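Local structure of taurocyamine kinase (Schistosoma mansoni, 4WOD) at residues I284-S289 with V350-Y355. The protein reversibly transfers the phosphate of ATP to taurocyamine, yielding ADP and the phosphagen N-phosphotaurocyamine in a human parasite. The protein carries 4 engineered substitutions. Residues are numbered along the deposited sequence; the frame is centred on the assembly and turned at random.
Sequences IPMLAS and VMLQEY
The side-chain amide of Gln353 has one face against Met286 and its NE2 end near Pro285. Met286 SD sits almost squarely above Gln353 CD, at 4.0 Å, while Met286 CB comes to NE2 from the same face at 3.4 Å. The bend at chi3 carries Met286 CE to that side too, by Gln353 OE1 and NE2. Pro285 CG approaches Gln353 NE2 nearer the amide plane and slightly toward the other face, 4.0 Å away; the two side chains cross at about a right angle. Gln353 reaches this position because its chain bends at chi2 (-64°), and a hydrogen bond from NE2 to Glu349 OE2 helps fix the rotation of the group.

A second flat group, the carbonyl of Leu352, also lies beneath the thioether: Met286 SD stands over its face, 3.6 Å from Leu352 O, which itself accepts from Asn356 ND2. Met286 has CG anti to its backbone N (chi1 -156°), close to Leu352 CB (3.9 Å). Farther along the interface, Leu352 CD1 presses on the backbone of Leu287, 3.5 Å from CA, and touches its CB at 3.9 Å.

No hydrogen bond joins 284-289 to 350-355; a polar link comes from Glu349 of helix 331-355, whose carboxylate takes the backbone N-H groups of Met286 and Leu287. Within 284-289, Met286 O receives both Ser289 N and Ser289 OG (2.7 Å) from one face of its plane. The arrangement packs a short, weakly bonded helical turn, which follows sheet strand 277-283, against the end of long helix 331-355 in the C-terminal catalytic domain of a phosphagen kinase.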
loop_
_atom_site.group_PDB
_atom_site.type_symbol
_atom_site.label_atom_id
_atom_site.label_comp_id
_atom_site.label_asym_id
_atom_site.label_seq_id
_atom_site.Cartn_x
_atom_site.Cartn_y
_atom_site.Cartn_z
ATOM N N ILE A 284 -18.271 1.047 -2.925
ATOM C CA ILE A 284 -17.394 -0.051 -3.322
ATOM C C ILE A 284 -16.807 -0.807 -2.108
ATOM O O ILE A 284 -15.587 -0.978 -2.009
ATOM C CB ILE A 284 -16.243 0.473 -4.205
ATOM C CG1 ILE A 284 -15.450 1.562 -3.462
ATOM C CG2 ILE A 284 -16.816 1.076 -5.508
ATOM C CD1 ILE A 284 -14.086 1.820 -4.035
ATOM N N PRO A 285 -17.677 -1.294 -1.204
ATOM C CA PRO A 285 -17.184 -1.939 0.023
ATOM C C PRO A 285 -16.295 -3.168 -0.218
ATOM O O PRO A 285 -15.356 -3.385 0.547
ATOM C CB PRO A 285 -18.478 -2.354 0.744
ATOM C CG PRO A 285 -19.466 -2.547 -0.366
ATOM C CD PRO A 285 -19.141 -1.425 -1.333
ATOM N N MET A 286 -16.573 -3.961 -1.252
ATOM C CA MET A 286 -15.822 -5.192 -1.415
ATOM C C MET A 286 -14.460 -4.894 -2.003
ATOM O O MET A 286 -13.461 -5.450 -1.564
ATOM C CB MET A 286 -16.592 -6.195 -2.279
ATOM C CG MET A 286 -16.174 -7.632 -2.030
ATOM S SD MET A 286 -17.508 -8.811 -2.371
ATOM C CE MET A 286 -18.478 -8.648 -0.883
ATOM N N LEU A 287 -14.419 -3.984 -2.977
ATOM C CA LEU A 287 -13.162 -3.541 -3.560
ATOM C C LEU A 287 -12.286 -2.850 -2.518
ATOM O O LEU A 287 -11.072 -3.071 -2.472
ATOM C CB LEU A 287 -13.424 -2.591 -4.736
ATOM C CG LEU A 287 -12.299 -1.770 -5.365
ATOM C CD1 LEU A 287 -11.205 -2.633 -6.009
ATOM C CD2 LEU A 287 -12.916 -0.820 -6.399
ATOM N N ALA A 288 -12.919 -2.026 -1.690
ATOM C CA ALA A 288 -12.229 -1.260 -0.656
ATOM C C ALA A 288 -11.548 -2.170 0.356
ATOM O O ALA A 288 -10.617 -1.751 1.062
ATOM C CB ALA A 288 -13.204 -0.340 0.055
ATOM N N SER A 289 -12.012 -3.412 0.421
ATOM C CA SER A 289 -11.538 -4.356 1.430
ATOM C C SER A 289 -10.372 -5.208 0.919
ATOM O O SER A 289 -9.786 -5.988 1.676
ATOM C CB SER A 289 -12.682 -5.266 1.880
ATOM O OG SER A 289 -12.935 -6.270 0.911
ATOM N N VAL A 350 -18.480 -4.859 -9.124
ATOM C CA VAL A 350 -19.597 -5.698 -9.569
ATOM C C VAL A 350 -19.147 -7.154 -9.689
ATOM O O VAL A 350 -19.845 -8.061 -9.232
ATOM C CB VAL A 350 -20.167 -5.193 -10.905
ATOM C CG1 VAL A 350 -21.102 -6.237 -11.520
ATOM C CG2 VAL A 350 -20.901 -3.886 -10.688
ATOM N N MET A 351 -17.971 -7.372 -10.266
ATOM C CA MET A 351 -17.431 -8.720 -10.412
ATOM C C MET A 351 -17.195 -9.352 -9.050
ATOM O O MET A 351 -17.547 -10.511 -8.833
ATOM C CB MET A 351 -16.133 -8.717 -11.223
ATOM C CG MET A 351 -16.319 -8.447 -12.710
ATOM S SD MET A 351 -14.760 -8.361 -13.623
ATOM C CE MET A 351 -14.413 -6.627 -13.543
ATOM N N LEU A 352 -16.616 -8.588 -8.130
ATOM C CA LEU A 352 -16.400 -9.089 -6.775
ATOM C C LEU A 352 -17.705 -9.491 -6.111
ATOM O O LEU A 352 -17.796 -10.560 -5.501
ATOM C CB LEU A 352 -15.695 -8.043 -5.910
ATOM C CG LEU A 352 -14.242 -7.684 -6.218
ATOM C CD1 LEU A 352 -13.876 -6.378 -5.522
ATOM C CD2 LEU A 352 -13.249 -8.823 -5.803
ATOM N N GLN A 353 -18.714 -8.627 -6.216
ATOM C CA GLN A 353 -19.994 -8.881 -5.583
ATOM C C GLN A 353 -20.576 -10.182 -6.121
ATOM O O GLN A 353 -21.073 -10.996 -5.346
ATOM C CB GLN A 353 -20.969 -7.698 -5.791
ATOM C CG GLN A 353 -20.583 -6.438 -4.999
ATOM C CD GLN A 353 -20.641 -6.632 -3.484
ATOM O OE1 GLN A 353 -21.305 -7.545 -2.984
ATOM N NE2 GLN A 353 -19.937 -5.774 -2.747
ATOM N N GLU A 354 -20.459 -10.407 -7.427
ATOM C CA GLU A 354 -20.992 -11.634 -8.030
ATOM C C GLU A 354 -20.156 -12.899 -7.728
ATOM O O GLU A 354 -20.713 -13.942 -7.366
ATOM C CB GLU A 354 -21.132 -11.454 -9.542
ATOM C CG GLU A 354 -22.159 -10.388 -9.920
ATOM C CD GLU A 354 -23.554 -10.703 -9.365
ATOM O OE1 GLU A 354 -24.004 -11.862 -9.507
ATOM O OE2 GLU A 354 -24.178 -9.805 -8.746
ATOM N N TYR A 355 -18.839 -12.804 -7.866
ATOM C CA TYR A 355 -17.959 -13.970 -7.695
ATOM C C TYR A 355 -17.955 -14.472 -6.251
ATOM O O TYR A 355 -17.673 -15.644 -6.011
ATOM C CB TYR A 355 -16.529 -13.639 -8.125
ATOM C CG TYR A 355 -15.696 -14.833 -8.538
ATOM C CD1 TYR A 355 -15.979 -15.520 -9.712
ATOM C CD2 TYR A 355 -14.613 -15.255 -7.775
ATOM C CE1 TYR A 355 -15.236 -16.591 -10.102
ATOM C CE2 TYR A 355 -13.847 -16.340 -8.165
ATOM C CZ TYR A 355 -14.169 -17.005 -9.334
ATOM O OH TYR A 355 -13.426 -18.074 -9.758
#